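Putative hydantoin racemase (Klebsiella pneumoniae subsp. pneumoniae, PDB 3QVK) probably catalyses the racemisation of D- and L-5-monosubstituted hydantoins, such as the isobutyl and benzyl compounds. Local coordinates at residues N10-M15 with P147-E152; S44-F49 with T116-T121; G72-S77 with I95-A100; F112-T117 with A139-I144. All coordinates share one frame; numbering follows the deposited sequence.

Contact 1: N10-M15 with P147-E152. With 2AL (1-(2,5-dioxo-2,5-dihydro-1H-imidazol-4-yl)urea), chain C.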
loop_
_atom_site.group_PDB
_atom_site.type_symbol
_atom_site.label_atom_id
_atom_site.label_comp_id
_atom_site.label_asym_id
_atom_site.label_seq_id
_atom_site.Cartn_x
_atom_site.Cartn_y
_atom_site.Cartn_z
ATOM N N ASN A 10 -1.365 19.425 -26.407
ATOM C CA ASN A 10 -1.274 19.041 -27.815
ATOM C C ASN A 10 -1.462 20.246 -28.746
ATOM O O ASN A 10 -1.926 21.302 -28.312
ATOM C CB ASN A 10 -2.233 17.883 -28.151
ATOM C CG ASN A 10 -3.698 18.289 -28.139
ATOM O OD1 ASN A 10 -4.111 19.210 -28.847
ATOM N ND2 ASN A 10 -4.500 17.578 -27.356
ATOM N N THR A 11 -1.100 20.080 -30.017
ATOM C CA THR A 11 -1.097 21.188 -30.979
ATOM C C THR A 11 -2.401 21.336 -31.771
ATOM O O THR A 11 -2.470 22.123 -32.720
ATOM C CB THR A 11 0.083 21.076 -31.975
ATOM O OG1 THR A 11 -0.023 19.851 -32.708
ATOM C CG2 THR A 11 1.422 21.118 -31.244
ATOM N N SER A 12 -3.431 20.585 -31.387
ATOM C CA SER A 12 -4.735 20.679 -32.042
ATOM C C SER A 12 -5.461 21.955 -31.629
ATOM O O SER A 12 -5.859 22.107 -30.471
ATOM C CB SER A 12 -5.595 19.454 -31.722
ATOM O OG SER A 12 -6.934 19.637 -32.154
ATOM N N LEU A 13 -5.630 22.870 -32.582
ATOM C CA LEU A 13 -6.334 24.125 -32.322
ATOM C C LEU A 13 -7.823 23.881 -32.077
ATOM O O LEU A 13 -8.456 24.618 -31.320
ATOM C CB LEU A 13 -6.130 25.122 -33.467
ATOM C CG LEU A 13 -6.320 26.603 -33.121
ATOM C CD1 LEU A 13 -5.132 27.153 -32.337
ATOM C CD2 LEU A 13 -6.531 27.417 -34.376
ATOM N N ALA A 14 -8.365 22.843 -32.714
ATOM C CA ALA A 14 -9.751 22.423 -32.507
ATOM C C ALA A 14 -10.006 22.019 -31.054
ATOM O O ALA A 14 -11.019 22.406 -30.465
ATOM C CB ALA A 14 -10.107 21.280 -33.449
ATOM N N MET A 15 -9.083 21.244 -30.486
ATOM C CA MET A 15 -9.175 20.827 -29.089
ATOM C C MET A 15 -8.925 22.008 -28.148
ATOM O O MET A 15 -9.547 22.103 -27.090
ATOM C CB MET A 15 -8.208 19.672 -28.800
ATOM C CG MET A 15 -8.531 18.883 -27.533
ATOM S SD MET A 15 -7.974 17.163 -27.591
ATOM C CE MET A 15 -9.239 16.428 -28.622
ATOM N N PRO A 147 -9.550 6.940 -31.172
ATOM C CA PRO A 147 -8.486 7.938 -31.029
ATOM C C PRO A 147 -8.985 9.218 -30.359
ATOM O O PRO A 147 -10.176 9.528 -30.429
ATOM C CB PRO A 147 -8.061 8.218 -32.476
ATOM C CG PRO A 147 -9.191 7.728 -33.322
ATOM C CD PRO A 147 -9.752 6.560 -32.582
ATOM N N VAL A 148 -8.075 9.942 -29.712
ATOM C CA VAL A 148 -8.411 11.165 -28.972
ATOM C C VAL A 148 -9.199 12.174 -29.818
ATOM O O VAL A 148 -10.201 12.731 -29.359
ATOM C CB VAL A 148 -7.137 11.824 -28.368
ATOM C CG1 VAL A 148 -7.450 13.192 -27.771
ATOM C CG2 VAL A 148 -6.523 10.920 -27.308
ATOM N N LEU A 149 -8.760 12.376 -31.058
ATOM C CA LEU A 149 -9.349 13.385 -31.942
ATOM C C LEU A 149 -10.706 12.994 -32.543
ATOM O O LEU A 149 -11.321 13.790 -33.257
ATOM C CB LEU A 149 -8.355 13.782 -33.045
ATOM C CG LEU A 149 -7.030 14.407 -32.587
ATOM C CD1 LEU A 149 -6.081 14.579 -33.762
ATOM C CD2 LEU A 149 -7.243 15.737 -31.866
ATOM N N ALA A 150 -11.172 11.782 -32.243
ATOM C CA ALA A 150 -12.507 11.337 -32.657
ATOM C C ALA A 150 -13.602 12.194 -32.018
ATOM O O ALA A 150 -14.699 12.323 -32.563
ATOM C CB ALA A 150 -12.715 9.867 -32.321
ATOM N N LEU A 151 -13.285 12.785 -30.867
ATOM C CA LEU A 151 -14.185 13.703 -30.171
ATOM C C LEU A 151 -14.387 15.015 -30.932
ATOM O O LEU A 151 -15.336 15.755 -30.666
ATOM C CB LEU A 151 -13.656 13.996 -28.763
ATOM C CG LEU A 151 -13.670 12.851 -27.745
ATOM C CD1 LEU A 151 -12.601 13.071 -26.684
ATOM C CD2 LEU A 151 -15.049 12.689 -27.109
ATOM N N GLU A 152 -13.491 15.290 -31.879
ATOM C CA GLU A 152 -13.535 16.524 -32.665
ATOM C C GLU A 152 -13.912 16.294 -34.132
ATOM O O GLU A 152 -13.953 17.245 -34.918
ATOM C CB GLU A 152 -12.186 17.253 -32.589
ATOM C CG GLU A 152 -11.730 17.637 -31.183
ATOM C CD GLU A 152 -12.442 18.860 -30.619
ATOM O OE1 GLU A 152 -13.262 19.482 -31.330
ATOM O OE2 GLU A 152 -12.172 19.203 -29.451
HETATM C C4 2AL C . -5.371 13.183 -23.825
HETATM C C5 2AL C . -6.009 14.397 -23.637
HETATM O O5 2AL C . -6.726 14.702 -22.684
HETATM N N7 2AL C . -5.714 15.185 -24.666
HETATM C C8 2AL C . -4.914 14.466 -25.460
HETATM O O8 2AL C . -4.440 14.875 -26.517
HETATM N N9 2AL C . -4.694 13.245 -24.966
HETATM N N3 2AL C . -5.410 12.123 -23.013
HETATM C C2 2AL C . -6.370 11.197 -23.075
HETATM N N1 2AL C . -7.337 11.360 -23.973
HETATM O O2 2AL C . -6.363 10.225 -22.319
#
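Val148 and Met15 meet with their side chains crossing at about a right angle, Val148 CG1 lying 3.8 Å from Met15 CE. A branched side chain suits this place because its two methyls do different work: CG1 touches both Met15 and the ring of 2AL, while CG2 reaches towards the urea arm, 3.5 Å from 2AL N1. Leu149 follows, and its CD2 methyl slips between two neighbours, 3.9 Å from Met15 CE and at a similar distance from Ser12 OG. These residues of the short 3-10 turn 148-151 thus pack against the start of helix 13-26, where Ser12 is the N-cap and its OG accepts the N-H of Met15. Just before it, Asn10 forms an Asx turn, OD1 taking the N-H of Ser12 at 3.0 Å. OD1 is also held by Asn8, which probably keeps the amide in the orientation that lets Asn10 ND2 donate to 2AL O8 at 2.8 Å, and weakly to Met15 SD. The unbranched thioether of Met15 bends at chi3 (-78°), bringing CE to the 3-10 turn. Last comes Glu152, whose CG packs on Met15 CE at 3.8 Å, while its OE2 lies 3.4 Å from Met15 CA and bonds to the hydroxyl of Thr18, one turn further along the helix.

Contact 2: S44-F49 with T116-T121. With 2AL (1-(2,5-dioxo-2,5-dihydro-1H-imidazol-4-yl)urea), chain C.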
loop_
_atom_site.group_PDB
_atom_site.type_symbol
_atom_site.label_atom_id
_atom_site.label_comp_id
_atom_site.label_asym_id
_atom_site.label_seq_id
_atom_site.Cartn_x
_atom_site.Cartn_y
_atom_site.Cartn_z
ATOM N N SER A 44 -2.162 15.070 -30.980
ATOM C CA SER A 44 -2.895 14.398 -29.907
ATOM C C SER A 44 -1.947 13.549 -29.069
ATOM O O SER A 44 -0.913 13.092 -29.559
ATOM C CB SER A 44 -4.037 13.541 -30.465
ATOM O OG SER A 44 -3.547 12.446 -31.218
ATOM N N ILE A 45 -2.306 13.347 -27.805
ATOM C CA ILE A 45 -1.460 12.609 -26.872
ATOM C C ILE A 45 -2.050 11.225 -26.602
ATOM O O ILE A 45 -3.099 11.097 -25.963
ATOM C CB ILE A 45 -1.238 13.394 -25.560
ATOM C CG1 ILE A 45 -0.674 14.787 -25.864
ATOM C CG2 ILE A 45 -0.297 12.634 -24.636
ATOM C CD1 ILE A 45 -1.007 15.837 -24.819
ATOM N N GLU A 46 -1.367 10.201 -27.110
ATOM C CA GLU A 46 -1.856 8.823 -27.063
ATOM C C GLU A 46 -0.742 7.852 -26.675
ATOM O O GLU A 46 -0.497 6.862 -27.369
ATOM C CB GLU A 46 -2.452 8.425 -28.420
ATOM C CG GLU A 46 -3.620 9.289 -28.880
ATOM C CD GLU A 46 -4.070 8.981 -30.295
ATOM O OE1 GLU A 46 -3.209 8.755 -31.172
ATOM O OE2 GLU A 46 -5.294 8.975 -30.531
ATOM N N GLY A 47 -0.067 8.142 -25.567
ATOM C CA GLY A 47 1.033 7.305 -25.096
ATOM C C GLY A 47 2.164 8.091 -24.465
ATOM O O GLY A 47 2.103 9.318 -24.370
ATOM N N HIS A 48 3.203 7.372 -24.050
ATOM C CA HIS A 48 4.312 7.945 -23.287
ATOM C C HIS A 48 5.222 8.842 -24.126
ATOM O O HIS A 48 5.722 9.856 -23.634
ATOM C CB HIS A 48 5.123 6.831 -22.618
ATOM C CG HIS A 48 4.291 5.892 -21.800
ATOM N ND1 HIS A 48 3.744 4.738 -22.318
ATOM C CD2 HIS A 48 3.908 5.940 -20.502
ATOM C CE1 HIS A 48 3.062 4.113 -21.374
ATOM N NE2 HIS A 48 3.148 4.821 -20.262
ATOM N N PHE A 49 5.432 8.454 -25.384
ATOM C CA PHE A 49 6.226 9.229 -26.340
ATOM C C PHE A 49 5.581 10.592 -26.596
ATOM O O PHE A 49 6.260 11.621 -26.569
ATOM C CB PHE A 49 6.395 8.434 -27.644
ATOM C CG PHE A 49 7.105 9.179 -28.745
ATOM C CD1 PHE A 49 8.493 9.256 -28.771
ATOM C CD2 PHE A 49 6.381 9.772 -29.776
ATOM C CE1 PHE A 49 9.151 9.934 -29.798
ATOM C CE2 PHE A 49 7.028 10.448 -30.809
ATOM C CZ PHE A 49 8.416 10.530 -30.817
ATOM N N THR A 116 -12.122 7.034 -20.549
ATOM C CA THR A 116 -11.124 7.700 -21.389
ATOM C C THR A 116 -11.168 7.211 -22.849
ATOM O O THR A 116 -12.088 6.487 -23.237
ATOM C CB THR A 116 -9.695 7.601 -20.772
ATOM O OG1 THR A 116 -8.794 8.454 -21.487
ATOM C CG2 THR A 116 -9.171 6.167 -20.785
ATOM N N THR A 117 -10.174 7.610 -23.640
ATOM C CA THR A 117 -10.179 7.398 -25.091
ATOM C C THR A 117 -9.631 6.033 -25.526
ATOM O O THR A 117 -10.401 5.125 -25.846
ATOM C CB THR A 117 -9.413 8.528 -25.826
ATOM O OG1 THR A 117 -8.071 8.600 -25.326
ATOM C CG2 THR A 117 -10.099 9.872 -25.612
ATOM N N LEU A 118 -8.305 5.900 -25.540
ATOM C CA LEU A 118 -7.643 4.685 -26.022
ATOM C C LEU A 118 -7.212 3.760 -24.885
ATOM O O LEU A 118 -6.862 4.238 -23.802
ATOM C CB LEU A 118 -6.425 5.042 -26.884
ATOM C CG LEU A 118 -6.635 5.479 -28.336
ATOM C CD1 LEU A 118 -5.308 5.905 -28.937
ATOM C CD2 LEU A 118 -7.268 4.376 -29.180
ATOM N N PRO A 119 -7.237 2.433 -25.127
ATOM C CA PRO A 119 -6.759 1.442 -24.159
ATOM C C PRO A 119 -5.325 1.677 -23.676
ATOM O O PRO A 119 -5.032 1.442 -22.504
ATOM C CB PRO A 119 -6.845 0.127 -24.937
ATOM C CG PRO A 119 -7.965 0.338 -25.879
ATOM C CD PRO A 119 -7.883 1.784 -26.286
ATOM N N ARG A 120 -4.448 2.145 -24.563
ATOM C CA ARG A 120 -3.037 2.350 -24.213
ATOM C C ARG A 120 -2.783 3.552 -23.290
ATOM O O ARG A 120 -1.682 3.704 -22.757
ATOM C CB ARG A 120 -2.157 2.420 -25.469
ATOM C CG ARG A 120 -2.318 3.678 -26.320
ATOM C CD ARG A 120 -1.313 3.690 -27.469
ATOM N NE ARG A 120 0.066 3.556 -26.999
ATOM C CZ ARG A 120 1.126 3.381 -27.787
ATOM N NH1 ARG A 120 0.987 3.322 -29.106
ATOM N NH2 ARG A 120 2.333 3.266 -27.252
ATOM N N THR A 121 -3.798 4.395 -23.102
ATOM C CA THR A 121 -3.691 5.535 -22.185
ATOM C C THR A 121 -4.117 5.164 -20.762
ATOM O O THR A 121 -3.875 5.922 -19.821
ATOM C CB THR A 121 -4.499 6.768 -22.669
ATOM O OG1 THR A 121 -5.899 6.463 -22.683
ATOM C CG2 THR A 121 -4.054 7.200 -24.064
HETATM C C4 2AL C . -5.371 13.183 -23.825
HETATM C C5 2AL C . -6.009 14.397 -23.637
HETATM O O5 2AL C . -6.726 14.702 -22.684
HETATM N N7 2AL C . -5.714 15.185 -24.666
HETATM C C8 2AL C . -4.914 14.466 -25.460
HETATM O O8 2AL C . -4.440 14.875 -26.517
HETATM N N9 2AL C . -4.694 13.245 -24.966
HETATM N N3 2AL C . -5.410 12.123 -23.013
HETATM C C2 2AL C . -6.370 11.197 -23.075
HETATM N N1 2AL C . -7.337 11.360 -23.973
HETATM O O2 2AL C . -6.363 10.225 -22.319
#
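Two loops hold 2AL between Ile45 on one and Thr116, Thr117 and Thr121 on the other; beside this pocket they are joined where Glu46 and Gly47 meet Leu118, Arg120 and Thr121. Glu46 crosses Leu118 with its chain extended beyond CG, so that its methylenes and carboxylate all run past one methyl: Leu118 CD1 is 3.8 Å from Glu46 CB and 3.5 Å from Glu46 OE2. Arg120 reaches the Glu46 backbone instead, its CD 3.3 Å from Glu46 O, and that carbonyl oxygen sits over one face of the guanidinium. Gly47, the N-cap of helix 48-68, has a positive phi (144°), readily reached by glycine, which has no CB to meet the preceding carbonyl. Thr121 closes its own turn, OG1 meeting a lone pair of Leu118 O at 2.7 Å in the carbonyl plane while its backbone N bonds to the same oxygen. Ile45 N donates to 2AL O8 at 2.9 Å, and 2AL N1 gives a weak bond to Thr117 OG1. In a second subunit, Lys233 forms a salt bridge with Glu46 OE1, Glu231 and Glu88 form salt bridges with Arg120 NH1 and NH2, and Ala228 O accepts from NH2; Glu46 OE2 bonds to Val148 N of its own chain. Within the chain the contact is van der Waals, with no hydrogen bond across it, while the charges are probably compensated largely across the subunit interface.

Contact 3: G72-S77 with I95-A100; sequences GHVIAS and IGIAEA. Unlike the reference sequence in segment 72-77: Ser77 (reference Cys). With 2AL (1-(2,5-dioxo-2,5-dihydro-1H-imidazol-4-yl)urea), chain C.
Ile75 is bonded through both its backbone N and its O: its N-H goes to Ile95 O at 2.9 Å, and Ile75 O accepts from Ile97 N at 3.1 Å. The first of these, with Ile95 N to His73 O at 3.0 Å, pairs strands 72-75 and 94-96 as parallel neighbours in a beta-alpha-beta unit; the second carries the pairing on to the start of helix 97-108. Gly96 is the N-cap of that helix. Gly96 N donates to Glu99 OE1 at 3.0 Å, while the carboxylate of Asp80 takes the N-H groups of Ala98 and Glu99. Ile97 makes the largest share of the contact. CG1 stands between its backbone N and carbonyl carbon (chi1 63°), which lays CG1 and CD1 against the backbone of Ala76 and Ser77, with CG1 3.5 Å from Ser77 O. Its CG2 meets Val74 CG1 at 3.8 Å, the two side chains crossing at about a right angle. Ser77, where the reference sequence has Cys, continues to the ligand, its CA 3.4 Å from 2AL O5. Backbone bonds therefore fix the register, while apolar Ile97 packs against Val74, Ala76 and the backbone of Ser77, the residue here that touches 2AL.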
loop_
_atom_site.group_PDB
_atom_site.type_symbol
_atom_site.label_atom_id
_atom_site.label_comp_id
_atom_site.label_asym_id
_atom_site.label_seq_id
_atom_site.Cartn_x
_atom_site.Cartn_y
_atom_site.Cartn_z
ATOM N N GLY A 72 -2.135 32.029 -12.728
ATOM C CA GLY A 72 -2.066 30.574 -12.625
ATOM C C GLY A 72 -2.120 29.866 -13.966
ATOM O O GLY A 72 -2.347 30.493 -15.003
ATOM N N HIS A 73 -1.914 28.552 -13.932
ATOM C CA HIS A 73 -1.831 27.742 -15.145
ATOM C C HIS A 73 -2.646 26.458 -15.025
ATOM O O HIS A 73 -2.785 25.896 -13.935
ATOM C CB HIS A 73 -0.376 27.377 -15.454
ATOM C CG HIS A 73 0.563 28.544 -15.448
ATOM N ND1 HIS A 73 0.936 29.202 -16.599
ATOM C CD2 HIS A 73 1.217 29.157 -14.434
ATOM C CE1 HIS A 73 1.779 30.173 -16.294
ATOM N NE2 HIS A 73 1.962 30.170 -14.986
ATOM N N VAL A 74 -3.174 26.004 -16.159
ATOM C CA VAL A 74 -3.873 24.725 -16.251
ATOM C C VAL A 74 -3.244 23.874 -17.359
ATOM O O VAL A 74 -3.037 24.353 -18.478
ATOM C CB VAL A 74 -5.392 24.917 -16.511
ATOM C CG1 VAL A 74 -6.068 23.592 -16.840
ATOM C CG2 VAL A 74 -6.071 25.569 -15.308
ATOM N N ILE A 75 -2.932 22.620 -17.037
ATOM C CA ILE A 75 -2.442 21.666 -18.032
ATOM C C ILE A 75 -3.613 20.798 -18.499
ATOM O O ILE A 75 -4.096 19.932 -17.762
ATOM C CB ILE A 75 -1.264 20.820 -17.496
ATOM C CG1 ILE A 75 -0.095 21.734 -17.109
ATOM C CG2 ILE A 75 -0.817 19.790 -18.536
ATOM C CD1 ILE A 75 1.057 21.029 -16.420
ATOM N N ALA A 76 -4.056 21.042 -19.732
ATOM C CA ALA A 76 -5.348 20.548 -20.208
ATOM C C ALA A 76 -5.334 19.262 -21.041
ATOM O O ALA A 76 -6.011 19.170 -22.069
ATOM C CB ALA A 76 -6.101 21.663 -20.940
ATOM N N SER A 77 -4.555 18.278 -20.600
ATOM C CA SER A 77 -4.683 16.908 -21.105
ATOM C C SER A 77 -4.601 15.914 -19.949
ATOM O O SER A 77 -3.882 16.143 -18.974
ATOM C CB SER A 77 -3.651 16.594 -22.193
ATOM O OG SER A 77 -2.363 16.384 -21.650
ATOM N N ILE A 95 -2.214 23.514 -12.232
ATOM C CA ILE A 95 -3.140 22.415 -11.954
ATOM C C ILE A 95 -3.375 21.565 -13.203
ATOM O O ILE A 95 -3.698 22.092 -14.269
ATOM C CB ILE A 95 -4.508 22.935 -11.408
ATOM C CG1 ILE A 95 -4.315 23.926 -10.245
ATOM C CG2 ILE A 95 -5.427 21.774 -11.008
ATOM C CD1 ILE A 95 -3.620 23.355 -9.005
ATOM N N GLY A 96 -3.205 20.254 -13.065
ATOM C CA GLY A 96 -3.515 19.319 -14.144
ATOM C C GLY A 96 -4.994 18.984 -14.149
ATOM O O GLY A 96 -5.647 19.034 -13.103
ATOM N N ILE A 97 -5.530 18.644 -15.320
ATOM C CA ILE A 97 -6.963 18.345 -15.430
ATOM C C ILE A 97 -7.351 16.968 -14.880
ATOM O O ILE A 97 -8.469 16.788 -14.398
ATOM C CB ILE A 97 -7.536 18.570 -16.860
ATOM C CG1 ILE A 97 -6.881 17.644 -17.891
ATOM C CG2 ILE A 97 -7.422 20.045 -17.250
ATOM C CD1 ILE A 97 -7.762 17.362 -19.101
ATOM N N ALA A 98 -6.433 16.005 -14.950
ATOM C CA ALA A 98 -6.644 14.703 -14.320
ATOM C C ALA A 98 -6.645 14.875 -12.805
ATOM O O ALA A 98 -7.543 14.389 -12.117
ATOM C CB ALA A 98 -5.575 13.713 -14.743
ATOM N N GLU A 99 -5.634 15.587 -12.310
ATOM C CA GLU A 99 -5.510 15.947 -10.902
ATOM C C GLU A 99 -6.798 16.583 -10.374
ATOM O O GLU A 99 -7.361 16.122 -9.379
ATOM C CB GLU A 99 -4.318 16.896 -10.721
ATOM C CG GLU A 99 -4.085 17.405 -9.303
ATOM C CD GLU A 99 -3.046 18.517 -9.241
ATOM O OE1 GLU A 99 -2.934 19.297 -10.213
ATOM O OE2 GLU A 99 -2.341 18.617 -8.216
ATOM N N ALA A 100 -7.267 17.624 -11.060
ATOM C CA ALA A 100 -8.443 18.380 -10.631
ATOM C C ALA A 100 -9.733 17.561 -10.650
ATOM O O ALA A 100 -10.531 17.644 -9.715
ATOM C CB ALA A 100 -8.598 19.636 -11.468
HETATM C C4 2AL C . -5.371 13.183 -23.825
HETATM C C5 2AL C . -6.009 14.397 -23.637
HETATM O O5 2AL C . -6.726 14.702 -22.684
HETATM N N7 2AL C . -5.714 15.185 -24.666
HETATM C C8 2AL C . -4.914 14.466 -25.460
HETATM O O8 2AL C . -4.440 14.875 -26.517
HETATM N N9 2AL C . -4.694 13.245 -24.966
HETATM N N3 2AL C . -5.410 12.123 -23.013
HETATM C C2 2AL C . -6.370 11.197 -23.075
HETATM N N1 2AL C . -7.337 11.360 -23.973
HETATM O O2 2AL C . -6.363 10.225 -22.319
#

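Contact 4: F112-T117 with A139-I144. With 2AL (1-(2,5-dioxo-2,5-dihydro-1H-imidazol-4-yl)urea), chain C.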
loop_
_atom_site.group_PDB
_atom_site.type_symbol
_atom_site.label_atom_id
_atom_site.label_comp_id
_atom_site.label_asym_id
_atom_site.label_seq_id
_atom_site.Cartn_x
_atom_site.Cartn_y
_atom_site.Cartn_z
ATOM N N PHE A 112 -15.113 6.641 -7.769
ATOM C CA PHE A 112 -15.404 7.099 -9.126
ATOM C C PHE A 112 -14.905 6.126 -10.194
ATOM O O PHE A 112 -14.017 5.309 -9.940
ATOM C CB PHE A 112 -14.829 8.505 -9.365
ATOM C CG PHE A 112 -13.321 8.585 -9.265
ATOM C CD1 PHE A 112 -12.518 8.325 -10.376
ATOM C CD2 PHE A 112 -12.708 8.944 -8.069
ATOM C CE1 PHE A 112 -11.129 8.406 -10.291
ATOM C CE2 PHE A 112 -11.319 9.028 -7.973
ATOM C CZ PHE A 112 -10.528 8.758 -9.087
ATOM N N SER A 113 -15.488 6.221 -11.384
ATOM C CA SER A 113 -15.013 5.474 -12.545
ATOM C C SER A 113 -14.451 6.434 -13.587
ATOM O O SER A 113 -14.945 7.553 -13.736
ATOM C CB SER A 113 -16.144 4.643 -13.152
ATOM O OG SER A 113 -16.564 3.627 -12.260
ATOM N N ILE A 114 -13.416 5.996 -14.298
ATOM C CA ILE A 114 -12.815 6.800 -15.362
ATOM C C ILE A 114 -13.232 6.278 -16.738
ATOM O O ILE A 114 -13.164 5.076 -17.003
ATOM C CB ILE A 114 -11.265 6.854 -15.248
ATOM C CG1 ILE A 114 -10.846 7.538 -13.939
ATOM C CG2 ILE A 114 -10.649 7.582 -16.453
ATOM C CD1 ILE A 114 -9.376 7.369 -13.582
ATOM N N VAL A 115 -13.682 7.191 -17.596
ATOM C CA VAL A 115 -13.979 6.878 -18.991
ATOM C C VAL A 115 -13.058 7.709 -19.885
ATOM O O VAL A 115 -13.188 8.933 -19.957
ATOM C CB VAL A 115 -15.468 7.132 -19.346
ATOM C CG1 VAL A 115 -15.739 6.807 -20.814
ATOM C CG2 VAL A 115 -16.385 6.309 -18.446
ATOM N N THR A 116 -12.122 7.034 -20.549
ATOM C CA THR A 116 -11.124 7.700 -21.389
ATOM C C THR A 116 -11.168 7.211 -22.849
ATOM O O THR A 116 -12.088 6.487 -23.237
ATOM C CB THR A 116 -9.695 7.601 -20.772
ATOM O OG1 THR A 116 -8.794 8.454 -21.487
ATOM C CG2 THR A 116 -9.171 6.167 -20.785
ATOM N N THR A 117 -10.174 7.610 -23.640
ATOM C CA THR A 117 -10.179 7.398 -25.091
ATOM C C THR A 117 -9.631 6.033 -25.526
ATOM O O THR A 117 -10.401 5.125 -25.846
ATOM C CB THR A 117 -9.413 8.528 -25.826
ATOM O OG1 THR A 117 -8.071 8.600 -25.326
ATOM C CG2 THR A 117 -10.099 9.872 -25.612
ATOM N N ALA A 139 -12.945 2.985 -8.736
ATOM C CA ALA A 139 -13.578 1.671 -8.827
ATOM C C ALA A 139 -13.177 0.918 -10.095
ATOM O O ALA A 139 -12.939 -0.291 -10.054
ATOM C CB ALA A 139 -15.094 1.808 -8.746
ATOM N N ALA A 140 -13.103 1.641 -11.213
ATOM C CA ALA A 140 -12.761 1.051 -12.506
ATOM C C ALA A 140 -12.272 2.095 -13.506
ATOM O O ALA A 140 -12.584 3.283 -13.388
ATOM C CB ALA A 140 -13.958 0.292 -13.082
ATOM N N LEU A 141 -11.501 1.634 -14.488
ATOM C CA LEU A 141 -11.048 2.470 -15.596
ATOM C C LEU A 141 -11.536 1.871 -16.908
ATOM O O LEU A 141 -11.438 0.659 -17.120
ATOM C CB LEU A 141 -9.521 2.591 -15.608
ATOM C CG LEU A 141 -8.821 3.331 -14.465
ATOM C CD1 LEU A 141 -8.502 2.384 -13.314
ATOM C CD2 LEU A 141 -7.547 3.974 -14.980
ATOM N N HIS A 142 -12.065 2.723 -17.782
ATOM C CA HIS A 142 -12.629 2.277 -19.052
ATOM C C HIS A 142 -12.143 3.123 -20.224
ATOM O O HIS A 142 -11.924 4.328 -20.082
ATOM C CB HIS A 142 -14.157 2.314 -19.005
ATOM C CG HIS A 142 -14.753 1.560 -17.858
ATOM N ND1 HIS A 142 -14.623 0.196 -17.714
ATOM C CD2 HIS A 142 -15.495 1.980 -16.806
ATOM C CE1 HIS A 142 -15.252 -0.191 -16.618
ATOM N NE2 HIS A 142 -15.790 0.872 -16.050
ATOM N N ALA A 143 -11.987 2.478 -21.377
ATOM C CA ALA A 143 -11.617 3.156 -22.616
ATOM C C ALA A 143 -12.643 2.857 -23.707
ATOM O O ALA A 143 -13.132 1.731 -23.813
ATOM C CB ALA A 143 -10.227 2.733 -23.057
ATOM N N ILE A 144 -12.962 3.868 -24.512
ATOM C CA ILE A 144 -13.969 3.734 -25.573
ATOM C C ILE A 144 -13.409 3.175 -26.887
ATOM O O ILE A 144 -14.157 2.944 -27.840
ATOM C CB ILE A 144 -14.732 5.068 -25.836
ATOM C CG1 ILE A 144 -13.759 6.199 -26.204
ATOM C CG2 ILE A 144 -15.598 5.435 -24.626
ATOM C CD1 ILE A 144 -14.415 7.404 -26.868
HETATM C C4 2AL C . -5.371 13.183 -23.825
HETATM C C5 2AL C . -6.009 14.397 -23.637
HETATM O O5 2AL C . -6.726 14.702 -22.684
HETATM N N7 2AL C . -5.714 15.185 -24.666
HETATM C C8 2AL C . -4.914 14.466 -25.460
HETATM O O8 2AL C . -4.440 14.875 -26.517
HETATM N N9 2AL C . -4.694 13.245 -24.966
HETATM N N3 2AL C . -5.410 12.123 -23.013
HETATM C C2 2AL C . -6.370 11.197 -23.075
HETATM N N1 2AL C . -7.337 11.360 -23.973
HETATM O O2 2AL C . -6.363 10.225 -22.319
#
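Ile114 O accepts the N-H of His142 at 2.7 Å, the shortest of five backbone bonds between segments 112-117 and 139-144, whose strands run parallel at 13° in a beta-alpha-beta unit connected by helix 122-132. The bonds alternate in direction: Ile114 N donates to Ala140 O in the carbonyl plane, Thr116 N donates to His142 O at 2.8 Å, and Ile144 N returns to Thr116 O. On one face Ile114 and Leu141 lie side by side, CD1 to CD2 4.1 Å, and Leu141 also packs on helix 122-132, where an aliphatic chain is well placed. On the other face Val115 and His142 turn to helix 157-172. His142 suits this outer strand because its NE2 can bond to Asp173; Ser113 OG hydrogen-bonds to the same carboxylate and to Ser175. Small residues, Ala139, Ala140 and Ala143, line much of the edge strand. At the C-terminal end the sheet opens on the ligand: Thr116 has OG1 anti to its N (chi1 -170°), which places OG1 3.1 Å from 2AL O2, lets OG1 bond to Gly181 O, and leaves the methyl CG2 3.4 Å from His142 O. Beyond, Ile144 covers the strand end, its CG2 4.1 Å from Val115 CG1 and its CG1 3.4 Å from Thr116 O.

In the fold
All four contacts touch 2AL. Contacts 3 and 4 are the sheet-forming pairs, one in each of two parallel sheets with the same 2-1-3-4 strand order; both pair an outermost strand with an inner one through backbone hydrogen bonds. Contact 3 is buried near the centre of the chain, with helix 203-216 and a third subunit packed on Ile95, whereas contact 4 is partly buried and touched by no other chain. Contacts 1 and 2 have no hydrogen bonds between their own segments and join loops and helix starts mainly through side chains against side chains or backbone. Contact 2 is buried with a second subunit against it; contact 1 is partly exposed. Contacts 2 and 4 share Thr116 and Thr117.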